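Local atomic coordinates of glycosyl hydrolase, family 38 (Enterococcus faecalis, PDB entry 5KBP), a protein that probably hydrolyses alpha-mannosidic bonds in carbohydrates, as a metal-dependent glycoside hydrolase of family 38. Residues Leu188-Ser202 against Leu228-Ile242. Residues are numbered along the deposited sequence; the frame is centred on the assembly and turned at random.
Sequences LLFANWYSNGNEIPS and LMMNGVDHQPVQRDI
Asn196 reads the edge of strand 226-231 with both ends of its amide. Its OD1 accepts from Met230 N at 2.8 Å, while its ND2 donates a hydrogen bond to Leu228 O at 3.1 Å, in the carbonyl plane and on a lone pair. With CG between the backbone N and carbonyl carbon (chi1 62°), the short side chain turns to this outer strand and pairs with it much as the backbone of an adjacent strand would. Gly197 N then reaches Met230 O from above the carbonyl plane; glycine suits this place in the type I turn 195-198, where Met229 CB and Met230 O leave no room for a side chain.

Further along, side-chain amides bind backbone. Asn231 ND2 splits its two protons: one runs almost straight to Gly197 O (2.9 Å, 174° at the hydrogen), the other to Gln239 OE1, while its OD1 is held by Ser13. Gln239 OE1 also takes Ile200 N, the two donors arriving from opposite faces of its amide plane, which should fix its rotation. Gln239 extends fully to get there, and its NE2 adds a weak bond to Ile200 O.

The family 38 N-terminal domain has a beta/alpha-barrel type of fold; here the loops following strands 184-189 and 226-231 meet, with helix 204-219 between them in sequence.

Apolar packing fills the side nearer the strands. Met230, bent at chi2 and chi3, brings SD obliquely to the Phe190 ring, 3.7 Å from CE1, a Met-aromatic contact; Leu228 CD2 touches both Leu188 CD2 (3.9 Å) and Phe190 CE1 (4.0 Å).

Two hydroxyls meet carboxylates. Tyr194 OH sits 3.1 Å from both OD1 and OD2 of Asp234, whose OD2 is also hydrogen-bonded to His16 ND1; at the C-terminal ends, Ser202 OG donates to Asp241 OD2 at 2.8 Å. Gln236 NE2 bonds weakly to Glu199 OE2, which also has a weak bond to Phe481 N of the second subunit.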
loop_
_atom_site.group_PDB
_atom_site.type_symbol
_atom_site.label_atom_id
_atom_site.label_comp_id
_atom_site.label_asym_id
_atom_site.label_seq_id
_atom_site.Cartn_x
_atom_site.Cartn_y
_atom_site.Cartn_z
ATOM N N LEU A 188 -5.850 30.795 20.524
ATOM C CA LEU A 188 -5.370 30.191 21.763
ATOM C C LEU A 188 -3.998 29.587 21.490
ATOM O O LEU A 188 -3.887 28.579 20.785
ATOM C CB LEU A 188 -6.349 29.136 22.275
ATOM C CG LEU A 188 -6.008 28.458 23.606
ATOM C CD1 LEU A 188 -5.879 29.492 24.715
ATOM C CD2 LEU A 188 -7.050 27.408 23.964
ATOM N N LEU A 189 -2.959 30.200 22.046
ATOM C CA LEU A 189 -1.585 29.780 21.812
ATOM C C LEU A 189 -1.117 28.868 22.937
ATOM O O LEU A 189 -1.293 29.188 24.118
ATOM C CB LEU A 189 -0.657 30.991 21.703
ATOM C CG LEU A 189 0.842 30.688 21.717
ATOM C CD1 LEU A 189 1.258 29.932 20.463
ATOM C CD2 LEU A 189 1.650 31.967 21.876
ATOM N N PHE A 190 -0.522 27.733 22.568
ATOM C CA PHE A 190 0.164 26.873 23.531
ATOM C C PHE A 190 1.525 27.505 23.810
ATOM O O PHE A 190 2.565 27.086 23.296
ATOM C CB PHE A 190 0.292 25.449 23.003
ATOM C CG PHE A 190 -1.025 24.795 22.687
ATOM C CD1 PHE A 190 -1.951 24.555 23.687
ATOM C CD2 PHE A 190 -1.330 24.406 21.392
ATOM C CE1 PHE A 190 -3.162 23.953 23.401
ATOM C CE2 PHE A 190 -2.538 23.803 21.100
ATOM C CZ PHE A 190 -3.456 23.575 22.106
ATOM N N ALA A 191 1.505 28.556 24.638
ATOM C CA ALA A 191 2.719 29.323 24.896
ATOM C C ALA A 191 3.768 28.491 25.618
ATOM O O ALA A 191 4.967 28.770 25.507
ATOM C CB ALA A 191 2.389 30.581 25.699
ATOM N N ASN A 192 3.340 27.474 26.363
ATOM C CA ASN A 192 4.238 26.496 26.962
ATOM C C ASN A 192 4.069 25.121 26.325
ATOM O O ASN A 192 4.214 24.097 26.998
ATOM C CB ASN A 192 4.021 26.423 28.473
ATOM C CG ASN A 192 4.692 27.563 29.211
ATOM O OD1 ASN A 192 5.887 27.509 29.503
ATOM N ND2 ASN A 192 3.927 28.604 29.518
ATOM N N TRP A 193 3.743 25.097 25.028
ATOM C CA TRP A 193 3.560 23.878 24.244
ATOM C C TRP A 193 2.355 23.078 24.728
ATOM O O TRP A 193 1.825 23.333 25.814
ATOM C CB TRP A 193 4.833 23.024 24.274
ATOM C CG TRP A 193 4.998 22.127 23.085
ATOM C CD1 TRP A 193 5.181 20.775 23.100
ATOM C CD2 TRP A 193 4.996 22.516 21.704
ATOM N NE1 TRP A 193 5.296 20.300 21.816
ATOM C CE2 TRP A 193 5.184 21.348 20.942
ATOM C CE3 TRP A 193 4.853 23.740 21.041
ATOM C CZ2 TRP A 193 5.235 21.366 19.548
ATOM C CZ3 TRP A 193 4.901 23.755 19.657
ATOM C CH2 TRP A 193 5.089 22.576 18.927
ATOM N N TYR A 194 1.902 22.114 23.923
ATOM C CA TYR A 194 0.763 21.283 24.295
ATOM C C TYR A 194 1.141 20.148 25.243
ATOM O O TYR A 194 0.430 19.138 25.302
ATOM C CB TYR A 194 0.078 20.720 23.043
ATOM C CG TYR A 194 0.991 19.991 22.077
ATOM C CD1 TYR A 194 1.420 18.694 22.334
ATOM C CD2 TYR A 194 1.398 20.591 20.892
ATOM C CE1 TYR A 194 2.246 18.023 21.448
ATOM C CE2 TYR A 194 2.221 19.927 20.001
ATOM C CZ TYR A 194 2.642 18.645 20.283
ATOM O OH TYR A 194 3.463 17.986 19.395
ATOM N N SER A 195 2.237 20.296 25.990
ATOM C CA SER A 195 2.697 19.263 26.906
ATOM C C SER A 195 3.044 19.810 28.285
ATOM O O SER A 195 3.697 19.109 29.066
ATOM C CB SER A 195 3.913 18.537 26.323
ATOM O OG SER A 195 4.953 19.451 26.021
ATOM N N ASN A 196 2.627 21.037 28.605
ATOM C CA ASN A 196 3.003 21.633 29.884
ATOM C C ASN A 196 2.402 20.872 31.059
ATOM O O ASN A 196 2.984 20.856 32.149
ATOM C CB ASN A 196 2.577 23.101 29.928
ATOM C CG ASN A 196 1.076 23.275 29.819
ATOM O OD1 ASN A 196 0.402 22.531 29.108
ATOM N ND2 ASN A 196 0.541 24.262 30.529
ATOM N N GLY A 197 1.250 20.237 30.860
ATOM C CA GLY A 197 0.610 19.498 31.931
ATOM C C GLY A 197 0.756 17.995 31.810
ATOM O O GLY A 197 -0.061 17.244 32.351
ATOM N N ASN A 198 1.797 17.543 31.115
ATOM C CA ASN A 198 1.989 16.115 30.902
ATOM C C ASN A 198 2.525 15.457 32.168
ATOM O O ASN A 198 3.448 15.973 32.807
ATOM C CB ASN A 198 2.944 15.875 29.735
ATOM C CG ASN A 198 3.007 14.416 29.326
ATOM O OD1 ASN A 198 1.997 13.714 29.333
ATOM N ND2 ASN A 198 4.201 13.948 28.977
ATOM N N GLU A 199 1.933 14.315 32.529
ATOM C CA GLU A 199 2.353 13.502 33.670
ATOM C C GLU A 199 2.378 14.333 34.959
ATOM O O GLU A 199 3.429 14.682 35.500
ATOM C CB GLU A 199 3.716 12.851 33.403
ATOM C CG GLU A 199 3.768 12.054 32.111
ATOM C CD GLU A 199 4.969 11.132 32.037
ATOM O OE1 GLU A 199 5.336 10.548 33.079
ATOM O OE2 GLU A 199 5.549 10.993 30.940
ATOM N N ILE A 200 1.176 14.638 35.434
ATOM C CA ILE A 200 1.002 15.382 36.679
ATOM C C ILE A 200 1.314 14.455 37.849
ATOM O O ILE A 200 0.703 13.383 37.968
ATOM C CB ILE A 200 -0.416 15.960 36.787
ATOM C CG1 ILE A 200 -0.685 16.936 35.638
ATOM C CG2 ILE A 200 -0.609 16.639 38.133
ATOM C CD1 ILE A 200 -2.102 17.462 35.603
ATOM N N PRO A 201 2.255 14.817 38.721
ATOM C CA PRO A 201 2.598 13.934 39.842
ATOM C C PRO A 201 1.428 13.742 40.795
ATOM O O PRO A 201 0.721 14.690 41.145
ATOM C CB PRO A 201 3.758 14.667 40.527
ATOM C CG PRO A 201 4.328 15.550 39.470
ATOM C CD PRO A 201 3.162 15.971 38.627
ATOM N N SER A 202 1.230 12.493 41.213
ATOM C CA SER A 202 0.240 12.142 42.221
ATOM C C SER A 202 0.874 11.886 43.585
ATOM O O SER A 202 0.278 11.200 44.421
ATOM C CB SER A 202 -0.566 10.923 41.772
ATOM O OG SER A 202 0.268 9.790 41.608
ATOM N N LEU A 228 -4.551 27.118 31.309
ATOM C CA LEU A 228 -4.704 25.903 30.517
ATOM C C LEU A 228 -3.488 25.006 30.719
ATOM O O LEU A 228 -2.359 25.410 30.418
ATOM C CB LEU A 228 -4.883 26.237 29.035
ATOM C CG LEU A 228 -5.117 25.055 28.091
ATOM C CD1 LEU A 228 -6.460 24.396 28.358
ATOM C CD2 LEU A 228 -5.015 25.492 26.638
ATOM N N MET A 229 -3.723 23.799 31.227
ATOM C CA MET A 229 -2.694 22.775 31.365
ATOM C C MET A 229 -3.034 21.630 30.419
ATOM O O MET A 229 -4.070 20.976 30.581
ATOM C CB MET A 229 -2.597 22.271 32.805
ATOM C CG MET A 229 -2.257 23.340 33.830
ATOM S SD MET A 229 -0.649 24.104 33.565
ATOM C CE MET A 229 0.423 22.673 33.637
ATOM N N MET A 230 -2.169 21.393 29.438
ATOM C CA MET A 230 -2.389 20.350 28.442
ATOM C C MET A 230 -1.786 19.046 28.954
ATOM O O MET A 230 -0.562 18.875 28.962
ATOM C CB MET A 230 -1.790 20.759 27.100
ATOM C CG MET A 230 -2.465 21.975 26.484
ATOM S SD MET A 230 -4.221 21.701 26.168
ATOM C CE MET A 230 -4.134 20.345 25.001
ATOM N N ASN A 231 -2.651 18.122 29.373
ATOM C CA ASN A 231 -2.230 16.873 30.007
ATOM C C ASN A 231 -2.042 15.806 28.929
ATOM O O ASN A 231 -2.892 14.941 28.698
ATOM C CB ASN A 231 -3.245 16.459 31.068
ATOM C CG ASN A 231 -2.959 15.095 31.656
ATOM O OD1 ASN A 231 -3.793 14.194 31.586
ATOM N ND2 ASN A 231 -1.775 14.931 32.235
ATOM N N GLY A 232 -0.897 15.876 28.262
ATOM C CA GLY A 232 -0.580 14.925 27.215
ATOM C C GLY A 232 0.579 15.414 26.377
ATOM O O GLY A 232 1.122 16.502 26.595
ATOM N N VAL A 233 0.946 14.580 25.401
ATOM C CA VAL A 233 2.061 14.861 24.501
ATOM C C VAL A 233 2.021 13.843 23.360
ATOM O O VAL A 233 1.070 13.060 23.253
ATOM C CB VAL A 233 3.405 14.842 25.262
ATOM C CG1 VAL A 233 3.817 13.424 25.613
ATOM C CG2 VAL A 233 4.506 15.584 24.495
ATOM N N ASP A 234 3.039 13.856 22.498
ATOM C CA ASP A 234 3.071 12.987 21.328
ATOM C C ASP A 234 3.050 11.519 21.733
ATOM O O ASP A 234 3.964 11.039 22.410
ATOM C CB ASP A 234 4.318 13.289 20.496
ATOM C CG ASP A 234 4.367 14.729 20.020
ATOM O OD1 ASP A 234 4.809 15.600 20.799
ATOM O OD2 ASP A 234 3.968 14.989 18.865
ATOM N N HIS A 235 2.002 10.808 21.307
ATOM C CA HIS A 235 1.856 9.371 21.554
ATOM C C HIS A 235 1.889 9.055 23.047
ATOM O O HIS A 235 2.437 8.036 23.475
ATOM C CB HIS A 235 2.924 8.571 20.804
ATOM C CG HIS A 235 2.867 8.729 19.316
ATOM N ND1 HIS A 235 3.996 8.886 18.541
ATOM C CD2 HIS A 235 1.818 8.747 18.460
ATOM C CE1 HIS A 235 3.644 9.000 17.272
ATOM N NE2 HIS A 235 2.328 8.918 17.196
ATOM N N GLN A 236 1.298 9.929 23.843
ATOM C CA GLN A 236 1.309 9.742 25.288
ATOM C C GLN A 236 0.139 8.867 25.716
ATOM O O GLN A 236 -1.008 9.165 25.360
ATOM C CB GLN A 236 1.230 11.080 26.009
ATOM C CG GLN A 236 1.277 10.984 27.526
ATOM C CD GLN A 236 2.658 10.644 28.059
ATOM O OE1 GLN A 236 3.632 10.588 27.307
ATOM N NE2 GLN A 236 2.748 10.422 29.364
ATOM N N PRO A 237 0.382 7.791 26.459
ATOM C CA PRO A 237 -0.732 7.054 27.062
ATOM C C PRO A 237 -1.486 7.948 28.034
ATOM O O PRO A 237 -0.911 8.835 28.669
ATOM C CB PRO A 237 -0.044 5.892 27.787
ATOM C CG PRO A 237 1.299 5.768 27.134
ATOM C CD PRO A 237 1.683 7.159 26.735
ATOM N N VAL A 238 -2.795 7.719 28.135
ATOM C CA VAL A 238 -3.619 8.538 29.012
ATOM C C VAL A 238 -3.222 8.280 30.460
ATOM O O VAL A 238 -3.024 7.129 30.875
ATOM C CB VAL A 238 -5.112 8.265 28.766
ATOM C CG1 VAL A 238 -5.455 6.798 29.019
ATOM C CG2 VAL A 238 -5.971 9.189 29.618
ATOM N N GLN A 239 -3.072 9.356 31.230
ATOM C CA GLN A 239 -2.628 9.251 32.615
ATOM C C GLN A 239 -3.727 8.609 33.452
ATOM O O GLN A 239 -4.765 9.226 33.711
ATOM C CB GLN A 239 -2.258 10.631 33.152
ATOM C CG GLN A 239 -1.767 10.629 34.586
ATOM C CD GLN A 239 -1.306 11.996 35.043
ATOM O OE1 GLN A 239 -1.003 12.866 34.225
ATOM N NE2 GLN A 239 -1.252 12.196 36.353
ATOM N N ARG A 240 -3.497 7.364 33.879
ATOM C CA ARG A 240 -4.535 6.607 34.571
ATOM C C ARG A 240 -4.874 7.204 35.931
ATOM O O ARG A 240 -6.012 7.071 36.394
ATOM C CB ARG A 240 -4.100 5.149 34.720
ATOM C CG ARG A 240 -4.342 4.308 33.476
ATOM C CD ARG A 240 -3.519 3.031 33.489
ATOM N NE ARG A 240 -4.115 1.994 32.651
ATOM C CZ ARG A 240 -3.469 0.918 32.216
ATOM N NH1 ARG A 240 -2.193 0.736 32.528
ATOM N NH2 ARG A 240 -4.097 0.027 31.460
ATOM N N ASP A 241 -3.914 7.860 36.585
ATOM C CA ASP A 241 -4.126 8.453 37.899
ATOM C C ASP A 241 -4.343 9.962 37.826
ATOM O O ASP A 241 -3.998 10.684 38.768
ATOM C CB ASP A 241 -2.952 8.129 38.822
ATOM C CG ASP A 241 -1.630 8.639 38.283
ATOM O OD1 ASP A 241 -1.443 8.615 37.049
ATOM O OD2 ASP A 241 -0.779 9.066 39.090
ATOM N N ILE A 242 -4.910 10.452 36.721
ATOM C CA ILE A 242 -5.112 11.888 36.567
ATOM C C ILE A 242 -6.118 12.408 37.587
ATOM O O ILE A 242 -6.010 13.550 38.046
ATOM C CB ILE A 242 -5.540 12.216 35.123
ATOM C CG1 ILE A 242 -5.591 13.730 34.906
ATOM C CG2 ILE A 242 -6.880 11.572 34.789
ATOM C CD1 ILE A 242 -4.258 14.420 35.104
#